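Local coordinates for methionine gamma-lyase (PDB 1E5E), which belongs to the Cys/Met metabolism family of pyridoxal-phosphate-dependent enzymes and is built here as an assembly of four chains, at residues A[285-290]-A[310-315]; A[156-161]-A[371-376]; A[74-79]-A[195-200]; A[182-187]-A[202-207]. All coordinates share one frame; numbering follows the deposited sequence.

Contact 1: A[285-290]-A[310-315]. With SO4 (sulfate ion), chain E.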
# COMPACT_ATOMS: atom_id res chain seq x y z
N GLU A 285 39.30 -8.53 -19.54
CA GLU A 285 39.71 -8.24 -20.91
C GLU A 285 39.42 -6.80 -21.28
O GLU A 285 40.24 -6.12 -21.89
CB GLU A 285 38.99 -9.22 -21.83
CG GLU A 285 39.14 -8.95 -23.32
CD GLU A 285 38.24 -10.01 -24.02
OE1 GLU A 285 37.40 -9.53 -24.80
OE2 GLU A 285 38.36 -11.23 -23.77
N LYS A 286 38.19 -6.39 -20.99
CA LYS A 286 37.70 -5.12 -21.49
C LYS A 286 36.66 -4.50 -20.55
O LYS A 286 35.83 -5.27 -20.05
CB LYS A 286 36.93 -5.46 -22.81
CG LYS A 286 36.46 -4.18 -23.50
CD LYS A 286 37.43 -3.59 -24.49
CE LYS A 286 37.30 -2.08 -24.60
NZ LYS A 286 38.33 -1.37 -25.41
N VAL A 287 36.67 -3.19 -20.39
CA VAL A 287 35.63 -2.55 -19.58
C VAL A 287 35.00 -1.45 -20.43
O VAL A 287 35.65 -0.57 -20.98
CB VAL A 287 36.10 -1.95 -18.26
CG1 VAL A 287 34.91 -1.27 -17.52
CG2 VAL A 287 36.75 -2.96 -17.33
N TYR A 288 33.69 -1.51 -20.59
CA TYR A 288 32.88 -0.50 -21.27
C TYR A 288 32.25 0.38 -20.20
O TYR A 288 31.59 -0.16 -19.28
CB TYR A 288 31.75 -1.20 -22.04
CG TYR A 288 32.20 -1.95 -23.27
CD1 TYR A 288 31.73 -3.21 -23.55
CD2 TYR A 288 33.09 -1.35 -24.16
CE1 TYR A 288 32.17 -3.89 -24.67
CE2 TYR A 288 33.51 -2.02 -25.30
CZ TYR A 288 33.05 -3.30 -25.55
OH TYR A 288 33.45 -3.99 -26.67
N TYR A 289 32.55 1.65 -20.17
CA TYR A 289 32.02 2.65 -19.24
C TYR A 289 32.03 3.95 -20.03
O TYR A 289 33.11 4.30 -20.48
CB TYR A 289 32.85 2.87 -17.94
CG TYR A 289 32.19 3.84 -16.98
CD1 TYR A 289 30.90 3.61 -16.52
CD2 TYR A 289 32.81 5.00 -16.52
CE1 TYR A 289 30.25 4.50 -15.67
CE2 TYR A 289 32.18 5.90 -15.68
CZ TYR A 289 30.90 5.63 -15.25
OH TYR A 289 30.23 6.53 -14.39
N PRO A 290 30.96 4.73 -20.05
CA PRO A 290 30.96 5.96 -20.86
C PRO A 290 31.96 6.97 -20.40
O PRO A 290 32.44 7.81 -21.19
CB PRO A 290 29.52 6.45 -20.78
CG PRO A 290 28.73 5.20 -20.53
CD PRO A 290 29.60 4.37 -19.60
N SER A 310 25.67 4.75 -14.05
CA SER A 310 26.19 3.76 -13.10
C SER A 310 26.19 2.38 -13.73
O SER A 310 26.51 1.47 -12.97
CB SER A 310 25.41 3.86 -11.79
OG SER A 310 24.19 3.14 -11.89
N MET A 311 25.99 2.31 -15.04
CA MET A 311 26.08 1.05 -15.76
C MET A 311 27.56 0.86 -16.17
O MET A 311 28.23 1.79 -16.63
CB MET A 311 25.21 0.97 -17.04
CG MET A 311 23.69 1.13 -16.78
SD MET A 311 23.08 -0.02 -15.53
CE MET A 311 23.22 -1.59 -16.31
N ILE A 312 28.04 -0.37 -16.03
CA ILE A 312 29.39 -0.73 -16.39
C ILE A 312 29.29 -2.09 -17.07
O ILE A 312 28.74 -2.95 -16.40
CB ILE A 312 30.35 -0.84 -15.20
CG1 ILE A 312 30.54 0.47 -14.41
CG2 ILE A 312 31.73 -1.29 -15.70
CD1 ILE A 312 31.36 0.25 -13.11
N THR A 313 29.82 -2.30 -18.27
CA THR A 313 29.74 -3.67 -18.81
C THR A 313 31.16 -4.20 -19.03
O THR A 313 32.01 -3.39 -19.42
CB THR A 313 28.92 -3.66 -20.11
OG1 THR A 313 27.55 -3.39 -19.77
CG2 THR A 313 29.02 -5.00 -20.83
N PHE A 314 31.47 -5.44 -18.69
CA PHE A 314 32.85 -5.88 -18.80
C PHE A 314 32.87 -7.34 -19.22
O PHE A 314 31.91 -8.11 -19.18
CB PHE A 314 33.72 -5.64 -17.56
CG PHE A 314 33.23 -6.37 -16.32
CD1 PHE A 314 32.12 -5.90 -15.60
CD2 PHE A 314 33.88 -7.46 -15.84
CE1 PHE A 314 31.67 -6.55 -14.47
CE2 PHE A 314 33.44 -8.15 -14.70
CZ PHE A 314 32.33 -7.67 -14.02
N ILE A 315 34.04 -7.65 -19.81
CA ILE A 315 34.28 -8.99 -20.33
C ILE A 315 35.53 -9.56 -19.66
O ILE A 315 36.57 -8.90 -19.50
CB ILE A 315 34.37 -8.98 -21.85
CG1 ILE A 315 33.18 -8.32 -22.56
CG2 ILE A 315 34.55 -10.39 -22.41
CD1 ILE A 315 33.51 -7.87 -24.00
S SO4 E . 41.07 -0.71 -23.22
O1 SO4 E . 41.48 -1.11 -21.83
O2 SO4 E . 41.60 -1.71 -24.19
O3 SO4 E . 41.66 0.66 -23.48
O4 SO4 E . 39.59 -0.60 -23.34
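E285 and I315 meet through matching torsions: CG of E285 (chi1 172°) and CG2 of I315 each stand anti to their own backbone N, which lays the carboxylate against the methyl, OE1 of E285 3.8 Å from CG2 of I315. On the opposite face V287 repeats the anti setting (chi1 178°), and its CG1 reaches CG2 of I312 at 3.7 Å while its CG2 runs alongside CB of F314. That face packs on helix 260-279, where V287 touches L278 and I312 touches A275. M311 O lies in the plane of the Y289 ring, at its edge, 3.2 Å from CD1 of Y289, whose OH is held by G309. K286 NZ donates to a sulfate ion, likely a crystallisation additive. Between the antiparallel strands Y288 and T313 exchange two bonds, Y288 N to T313 O at 2.8 Å and T313 N to Y288 O at 3.0 Å. At the other end a classic beta bulge sets E285 and K286 against I315, whose N donates to K286 O. E285 N makes the shorter bond to I315 O, 2.8 Å, and K286 N only a weak one, so the bulge in this outermost strand shares a single acceptor between two donors.

Contact 2: A[156-161]-A[371-376]. With PPJ (N-(hydroxy{3-hydroxy-2-methyl-5-[(phosphonooxy)methyl]pyridin-4-yl}methyl)norvaline), chain C.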
# COMPACT_ATOMS: atom_id res chain seq x y z
N PRO A 156 23.19 5.05 -23.56
CA PRO A 156 24.03 3.93 -23.97
C PRO A 156 23.22 2.67 -24.14
O PRO A 156 22.20 2.51 -23.42
CB PRO A 156 25.04 3.77 -22.85
CG PRO A 156 24.99 5.05 -22.05
CD PRO A 156 23.57 5.55 -22.23
N ALA A 157 23.61 1.78 -25.05
CA ALA A 157 22.83 0.59 -25.34
C ALA A 157 22.89 -0.54 -24.31
O ALA A 157 23.89 -0.80 -23.64
CB ALA A 157 23.27 -0.05 -26.67
N ASN A 158 21.77 -1.24 -24.19
CA ASN A 158 21.65 -2.35 -23.24
C ASN A 158 21.96 -3.61 -24.01
O ASN A 158 21.19 -3.91 -24.93
CB ASN A 158 20.22 -2.38 -22.68
CG ASN A 158 20.01 -3.49 -21.67
OD1 ASN A 158 20.94 -4.26 -21.36
ND2 ASN A 158 18.79 -3.54 -21.11
N PRO A 159 23.03 -4.32 -23.71
CA PRO A 159 23.89 -4.07 -22.58
C PRO A 159 25.32 -3.64 -22.87
O PRO A 159 26.11 -3.51 -21.93
CB PRO A 159 23.93 -5.51 -22.03
CG PRO A 159 24.16 -6.33 -23.27
CD PRO A 159 23.42 -5.61 -24.38
N THR A 160 25.70 -3.42 -24.12
CA THR A 160 27.10 -3.06 -24.42
C THR A 160 27.54 -1.65 -24.07
O THR A 160 28.74 -1.35 -23.94
CB THR A 160 27.35 -3.32 -25.91
OG1 THR A 160 26.57 -2.36 -26.64
CG2 THR A 160 26.82 -4.73 -26.29
N LEU A 161 26.62 -0.72 -23.80
CA LEU A 161 26.81 0.66 -23.49
C LEU A 161 27.37 1.42 -24.70
O LEU A 161 27.96 2.50 -24.59
CB LEU A 161 27.68 0.90 -22.24
CG LEU A 161 27.27 0.07 -21.00
CD1 LEU A 161 28.15 0.40 -19.80
CD2 LEU A 161 25.78 0.27 -20.70
N MET A 371 30.57 -11.53 -21.55
CA MET A 371 30.11 -10.23 -21.12
C MET A 371 29.26 -10.28 -19.83
O MET A 371 28.43 -11.16 -19.65
CB MET A 371 29.33 -9.64 -22.27
CG MET A 371 28.86 -8.20 -22.06
SD MET A 371 28.41 -7.54 -23.67
CE MET A 371 29.94 -7.02 -24.40
N ILE A 372 29.58 -9.38 -18.92
CA ILE A 372 28.87 -9.19 -17.66
C ILE A 372 28.32 -7.77 -17.59
O ILE A 372 29.06 -6.84 -17.94
CB ILE A 372 29.85 -9.41 -16.49
CG1 ILE A 372 30.28 -10.87 -16.49
CG2 ILE A 372 29.20 -9.07 -15.14
CD1 ILE A 372 31.51 -11.22 -15.68
N ARG A 373 27.07 -7.58 -17.15
CA ARG A 373 26.54 -6.21 -17.02
C ARG A 373 26.33 -5.87 -15.54
O ARG A 373 25.71 -6.60 -14.78
CB ARG A 373 25.25 -6.05 -17.83
CG ARG A 373 24.69 -4.63 -17.90
CD ARG A 373 23.21 -4.62 -18.34
NE ARG A 373 22.37 -5.17 -17.26
CZ ARG A 373 21.05 -5.42 -17.41
NH1 ARG A 373 20.43 -5.18 -18.55
NH2 ARG A 373 20.37 -5.93 -16.38
N LEU A 374 26.73 -4.68 -15.11
CA LEU A 374 26.69 -4.28 -13.72
C LEU A 374 25.94 -2.96 -13.62
O LEU A 374 26.27 -2.11 -14.44
CB LEU A 374 28.10 -4.10 -13.16
CG LEU A 374 28.32 -3.49 -11.78
CD1 LEU A 374 27.82 -4.39 -10.65
CD2 LEU A 374 29.82 -3.19 -11.61
N SER A 375 25.13 -2.80 -12.58
CA SER A 375 24.42 -1.58 -12.33
C SER A 375 24.83 -1.20 -10.91
O SER A 375 24.63 -2.04 -10.06
CB SER A 375 22.88 -1.74 -12.33
OG SER A 375 22.32 -0.42 -12.27
N VAL A 376 25.60 -0.14 -10.75
CA VAL A 376 26.19 0.14 -9.45
C VAL A 376 25.18 0.94 -8.62
O VAL A 376 24.64 1.91 -9.15
CB VAL A 376 27.47 0.98 -9.65
CG1 VAL A 376 28.08 1.49 -8.36
CG2 VAL A 376 28.50 0.14 -10.42
N1 PPJ C . 14.00 -0.51 -21.80
C2 PPJ C . 15.20 -0.78 -21.26
C6 PPJ C . 12.93 -1.33 -21.55
C2A PPJ C . 16.43 -0.31 -21.75
C3 PPJ C . 15.24 -1.82 -20.31
O3 PPJ C . 16.43 -2.15 -19.90
C4 PPJ C . 14.10 -2.52 -19.90
C4A PPJ C . 14.25 -3.56 -18.93
C5 PPJ C . 12.89 -2.33 -20.57
N PPJ C . 15.40 -4.24 -18.74
C5A PPJ C . 11.63 -2.85 -20.15
OP4 PPJ C . 11.24 -2.21 -19.10
P PPJ C . 10.31 -3.08 -18.14
OP1 PPJ C . 9.86 -2.07 -16.99
OP2 PPJ C . 11.13 -4.28 -17.59
OP3 PPJ C . 9.02 -3.63 -18.91
CA PPJ C . 15.60 -5.17 -17.76
CB PPJ C . 14.61 -6.21 -17.47
C PPJ C . 16.93 -5.69 -17.74
CG PPJ C . 14.31 -7.31 -18.42
CD PPJ C . 14.99 -8.52 -17.98
O PPJ C . 17.74 -5.29 -18.66
OXT PPJ C . 17.47 -6.13 -16.64
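N158 and R373 bond to each other and converge on the ligand's carboxylate oxygen O, in the arrangement expected of a fold type I pyridoxal-phosphate enzyme, where an arginine of the smaller C-terminal sheet holds a carboxylate group. Hydrogen bonds come first. R373 NH1 donates to N158 OD1 at 3.0 Å, a bent bond that lies in the guanidinium plane but meets OD1 at 107° to the C=O bond, tilted 27° from the amide plane. The same NH1 donates to O of PPJ at 2.7 Å, and R373 NH2 to OXT of PPJ at 2.9 Å, a two-pronged grip along the guanidinium edge. N158 ND2 adds a bond to O of PPJ at 3.2 Å and a weak one to O3, so a single amide touches both the carboxylate and the pyridine hydroxyl of the ligand. R373 reaches this point with CG anti to its backbone N and a bend at chi3 of 70°. Packing comes second: CB of P159 packs 3.9 Å from CD of R373. Backbone geometry comes third: P156 and P159 both follow cis peptide bonds, and L161 N closes a turn onto A157 O. From outside, E154 accepts from N158 N, and T313 from the neighbouring strand is bonded to P159 O. Two residues before R373, at the start of strand 371-375, the bent thioether of M371 meets the loop's apolar side, its SD 4.2 Å from CG2 of T160.

Contact 3: A[74-79]-A[195-200]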
# COMPACT_ATOMS: atom_id res chain seq x y z
N LEU A 74 11.02 17.20 -16.11
CA LEU A 74 12.41 16.77 -16.10
C LEU A 74 12.97 16.43 -17.48
O LEU A 74 14.17 16.64 -17.69
CB LEU A 74 12.61 15.57 -15.15
CG LEU A 74 12.39 15.97 -13.65
CD1 LEU A 74 12.31 14.72 -12.77
CD2 LEU A 74 13.53 16.87 -13.17
N GLU A 75 12.16 15.95 -18.42
CA GLU A 75 12.60 15.63 -19.76
C GLU A 75 12.44 16.78 -20.76
O GLU A 75 12.72 16.67 -21.95
CB GLU A 75 11.85 14.38 -20.27
CG GLU A 75 12.40 13.11 -19.58
CD GLU A 75 13.75 12.66 -20.17
OE1 GLU A 75 14.41 13.48 -20.85
OE2 GLU A 75 14.21 11.53 -19.93
N LYS A 76 11.86 17.87 -20.34
CA LYS A 76 11.51 19.04 -21.09
C LYS A 76 10.57 18.70 -22.24
O LYS A 76 10.76 19.19 -23.36
CB LYS A 76 12.79 19.76 -21.58
CG LYS A 76 13.70 20.26 -20.46
CD LYS A 76 14.97 20.87 -21.09
CE LYS A 76 15.65 21.78 -20.08
NZ LYS A 76 17.12 21.97 -20.36
N THR A 77 9.57 17.87 -22.00
CA THR A 77 8.63 17.49 -23.05
C THR A 77 7.28 18.13 -22.74
O THR A 77 7.09 18.46 -21.56
CB THR A 77 8.48 15.97 -23.16
OG1 THR A 77 8.05 15.45 -21.90
CG2 THR A 77 9.80 15.32 -23.60
N GLU A 78 6.38 18.28 -23.69
CA GLU A 78 5.09 18.87 -23.30
C GLU A 78 4.30 17.94 -22.36
O GLU A 78 3.47 18.40 -21.59
CB GLU A 78 4.20 19.07 -24.55
CG GLU A 78 4.90 20.09 -25.48
CD GLU A 78 4.14 20.34 -26.77
OE1 GLU A 78 3.25 19.59 -27.19
OE2 GLU A 78 4.47 21.37 -27.41
N ALA A 79 4.42 16.62 -22.54
CA ALA A 79 3.54 15.71 -21.84
C ALA A 79 4.30 14.43 -21.50
O ALA A 79 5.40 14.21 -22.02
CB ALA A 79 2.30 15.42 -22.70
N PRO A 195 17.02 13.69 -24.18
CA PRO A 195 17.20 13.44 -25.59
C PRO A 195 16.51 14.42 -26.51
O PRO A 195 17.09 14.66 -27.60
CB PRO A 195 16.75 12.00 -25.81
CG PRO A 195 16.82 11.39 -24.42
CD PRO A 195 16.56 12.48 -23.44
N VAL A 196 15.42 15.09 -26.16
CA VAL A 196 14.78 16.08 -27.00
C VAL A 196 15.72 17.24 -27.32
O VAL A 196 15.51 17.86 -28.35
CB VAL A 196 13.47 16.68 -26.46
CG1 VAL A 196 12.45 15.56 -26.19
CG2 VAL A 196 13.73 17.49 -25.18
N ASP A 197 16.74 17.52 -26.49
CA ASP A 197 17.71 18.54 -26.74
C ASP A 197 18.42 18.30 -28.09
O ASP A 197 19.02 19.21 -28.66
CB ASP A 197 18.83 18.59 -25.69
CG ASP A 197 18.39 19.11 -24.33
OD1 ASP A 197 17.32 19.75 -24.25
OD2 ASP A 197 19.11 18.86 -23.35
N PHE A 198 18.54 17.04 -28.51
CA PHE A 198 19.21 16.61 -29.71
C PHE A 198 18.32 16.40 -30.92
O PHE A 198 18.84 16.02 -31.99
CB PHE A 198 20.03 15.32 -29.41
CG PHE A 198 20.99 15.69 -28.28
CD1 PHE A 198 22.20 16.30 -28.50
CD2 PHE A 198 20.61 15.41 -26.98
CE1 PHE A 198 23.03 16.63 -27.44
CE2 PHE A 198 21.43 15.74 -25.92
CZ PHE A 198 22.64 16.35 -26.13
N GLY A 199 17.02 16.66 -30.79
CA GLY A 199 16.06 16.55 -31.87
C GLY A 199 15.16 15.32 -31.73
O GLY A 199 14.35 15.03 -32.62
N VAL A 200 15.32 14.51 -30.68
CA VAL A 200 14.51 13.29 -30.52
C VAL A 200 13.04 13.64 -30.38
O VAL A 200 12.76 14.67 -29.76
CB VAL A 200 15.03 12.43 -29.35
CG1 VAL A 200 14.07 11.33 -28.91
CG2 VAL A 200 16.36 11.79 -29.75
O HOH W 1 14.15 14.78 -23.37
O HOH W 2 18.50 19.69 -20.85
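K76 leans over V196 and ends beside D197. Its CB lies 4.4 Å from CG2 of V196; the chain then runs extended, and CD passes 4.1 Å from OD1 of D197. At the tip, NZ stays 4.5 Å from that same OD1, opposite charges short of a salt bridge, and the gap is spanned by a water that accepts from K76 NZ and donates to D197 OD2. V196 packs with both methyls: CG2 against the carbonyl O of E75 at 3.5 Å, and CG1 against CG2 of T77 at 3.7 Å, the T77 and V196 side chains crossing at about a right angle. A second water links E75, through its backbone O and side-chain OE1, to V196 N. Bent at chi2 (-77°), E75 brings OE1 within 3.5 Å of CD of P195, while its OE2 is bonded to H205 and N185. With a positive phi (59°) K76 breaks out of the helix and two bonds return into its last turn. The arrangement is a Schellman C-terminal cap on helix 62-75, set against the 3-10 turn 195-198 that leads towards strand 202-206.

Contact 4: A[182-187]-A[202-207]. With PPJ (N-(hydroxy{3-hydroxy-2-methyl-5-[(phosphonooxy)methyl]pyridin-4-yl}methyl)norvaline), chain C.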
# COMPACT_ATOMS: atom_id res chain seq x y z
N ILE A 182 12.68 7.96 -31.72
CA ILE A 182 12.29 7.55 -30.38
C ILE A 182 13.54 7.11 -29.64
O ILE A 182 14.24 6.23 -30.17
CB ILE A 182 11.25 6.41 -30.42
CG1 ILE A 182 9.98 6.82 -31.18
CG2 ILE A 182 10.91 5.96 -29.00
CD1 ILE A 182 8.95 5.70 -31.39
N ALA A 183 13.85 7.70 -28.50
CA ALA A 183 15.06 7.25 -27.77
C ALA A 183 14.66 6.58 -26.45
O ALA A 183 13.77 7.15 -25.82
CB ALA A 183 15.92 8.47 -27.49
N ASP A 184 15.21 5.42 -26.12
CA ASP A 184 14.92 4.81 -24.80
C ASP A 184 16.01 5.30 -23.86
O ASP A 184 17.19 4.95 -23.95
CB ASP A 184 14.79 3.30 -24.90
CG ASP A 184 14.60 2.60 -23.56
OD1 ASP A 184 14.84 3.21 -22.50
OD2 ASP A 184 14.31 1.38 -23.58
N ASN A 185 15.64 6.22 -22.96
CA ASN A 185 16.52 6.95 -22.07
C ASN A 185 16.62 6.37 -20.68
O ASN A 185 17.06 7.07 -19.76
CB ASN A 185 16.04 8.42 -22.01
CG ASN A 185 17.08 9.40 -21.50
OD1 ASN A 185 18.28 9.21 -21.77
ND2 ASN A 185 16.70 10.43 -20.72
N THR A 186 16.27 5.10 -20.53
CA THR A 186 16.28 4.41 -19.26
C THR A 186 17.64 4.41 -18.57
O THR A 186 17.71 4.74 -17.40
CB THR A 186 15.92 2.92 -19.48
OG1 THR A 186 14.61 2.81 -20.05
CG2 THR A 186 15.94 2.15 -18.17
N PHE A 187 18.69 4.02 -19.27
CA PHE A 187 20.04 3.96 -18.70
C PHE A 187 20.51 5.32 -18.25
O PHE A 187 21.23 5.35 -17.25
CB PHE A 187 21.07 3.37 -19.66
CG PHE A 187 21.08 1.86 -19.66
CD1 PHE A 187 19.97 1.13 -19.25
CD2 PHE A 187 22.18 1.18 -20.16
CE1 PHE A 187 19.99 -0.25 -19.24
CE2 PHE A 187 22.21 -0.21 -20.14
CZ PHE A 187 21.13 -0.92 -19.68
N VAL A 202 10.25 11.47 -29.25
CA VAL A 202 9.64 10.71 -28.19
C VAL A 202 10.73 10.05 -27.34
O VAL A 202 11.69 9.50 -27.86
CB VAL A 202 8.72 9.57 -28.69
CG1 VAL A 202 7.90 9.00 -27.55
CG2 VAL A 202 7.77 9.99 -29.81
N VAL A 203 10.59 10.13 -26.02
CA VAL A 203 11.54 9.54 -25.09
C VAL A 203 10.79 8.54 -24.23
O VAL A 203 9.72 8.86 -23.66
CB VAL A 203 12.21 10.60 -24.17
CG1 VAL A 203 13.14 9.94 -23.14
CG2 VAL A 203 12.96 11.65 -25.00
N VAL A 204 11.26 7.29 -24.17
CA VAL A 204 10.59 6.31 -23.31
C VAL A 204 11.55 5.89 -22.19
O VAL A 204 12.77 6.09 -22.31
CB VAL A 204 10.15 5.08 -24.11
CG1 VAL A 204 9.12 5.47 -25.18
CG2 VAL A 204 11.33 4.41 -24.84
N HIS A 205 11.00 5.33 -21.11
CA HIS A 205 11.73 4.80 -20.00
C HIS A 205 11.03 3.57 -19.38
O HIS A 205 9.81 3.53 -19.27
CB HIS A 205 11.79 5.72 -18.76
CG HIS A 205 12.53 7.02 -18.94
ND1 HIS A 205 13.88 7.14 -18.66
CD2 HIS A 205 12.12 8.22 -19.37
CE1 HIS A 205 14.25 8.38 -18.90
NE2 HIS A 205 13.20 9.06 -19.35
N SER A 206 11.87 2.70 -18.86
CA SER A 206 11.46 1.66 -17.96
C SER A 206 11.68 2.40 -16.62
O SER A 206 12.80 2.55 -16.13
CB SER A 206 12.33 0.42 -17.95
OG SER A 206 11.99 -0.41 -16.82
N ALA A 207 10.58 2.89 -16.02
CA ALA A 207 10.66 3.61 -14.76
C ALA A 207 10.96 2.62 -13.63
O ALA A 207 11.50 2.97 -12.57
CB ALA A 207 9.38 4.40 -14.48
N1 PPJ C . 14.00 -0.51 -21.80
C2 PPJ C . 15.20 -0.78 -21.26
C6 PPJ C . 12.93 -1.33 -21.55
C2A PPJ C . 16.43 -0.31 -21.75
C3 PPJ C . 15.24 -1.82 -20.31
O3 PPJ C . 16.43 -2.15 -19.90
C4 PPJ C . 14.10 -2.52 -19.90
C4A PPJ C . 14.25 -3.56 -18.93
C5 PPJ C . 12.89 -2.33 -20.57
N PPJ C . 15.40 -4.24 -18.74
C5A PPJ C . 11.63 -2.85 -20.15
OP4 PPJ C . 11.24 -2.21 -19.10
P PPJ C . 10.31 -3.08 -18.14
OP1 PPJ C . 9.86 -2.07 -16.99
OP2 PPJ C . 11.13 -4.28 -17.59
OP3 PPJ C . 9.02 -3.63 -18.91
CA PPJ C . 15.60 -5.17 -17.76
CB PPJ C . 14.61 -6.21 -17.47
C PPJ C . 16.93 -5.69 -17.74
CG PPJ C . 14.31 -7.31 -18.42
CD PPJ C . 14.99 -8.52 -17.98
O PPJ C . 17.74 -5.29 -18.66
OXT PPJ C . 17.47 -6.13 -16.64
O HOH W 3 15.53 6.36 -16.59
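T186 and S206 are joined next to the ligand: S206 N donates to T186 OG1 at 3.0 Å, and S206 OG to the phosphate oxygen OP1 of PPJ at 2.7 Å. D184 also belongs to this first shell, with OD2 2.6 Å from N1 of the pyridine ring. Its CG stands anti to the backbone N (chi1 175°), which carries the carboxylate to N1 of the ring. The second shell fixes that group. OD1 of D184 accepts from T186 N at 3.1 Å, an Asx turn, while CB of D184 packs 3.6 Å from CG2 of V204. Behind these, strands 180-184 and 202-206 run parallel, with A183 N bonded to V202 O, V204 N to A183 O, and N185 N to V204 O at 2.9 Å. On the same face as D184, I182 CG1 lies 3.9 Å from CB of V202, and I90 of helix 86-97 covers D184 and V204. N185 and H205 point the same way, CB of N185 3.6 Å from CE1 of H205, their polar ends directed to E75; a water joins H205 ND1 to T186 O. The oxygens of D184 are therefore divided, OD1 met by T186 N and OD2 turned to the ring nitrogen, which should fix the rotation of the carboxylate, while T186, through OG1 and S206 N, links it to the strand bearing the phosphate-binding serine.

In the fold
Along the chain the order is 74-79, 156-161, 182-187, 195-200, 202-207, 285-290, 310-315 and 371-376, so contact 3 crosses both contact 2 and contact 4, while contact 1 follows contact 4. Contacts 1 and 2 have centres 7 Å apart and share the smaller C-terminal sheet, where strands 311-316 and 371-375 are neighbours. Contact 4 lies in the seven-stranded sheet, its centre 11 Å from that of contact 3. F187 bridges the two regions, packing on N158 of contact 2 and M311 of contact 1. Contacts 2 and 4, with centres 16 Å apart, both touch PPJ; the ligand pocket thus draws on both sheets, and Y56 and R58 of the second subunit also bond the ligand.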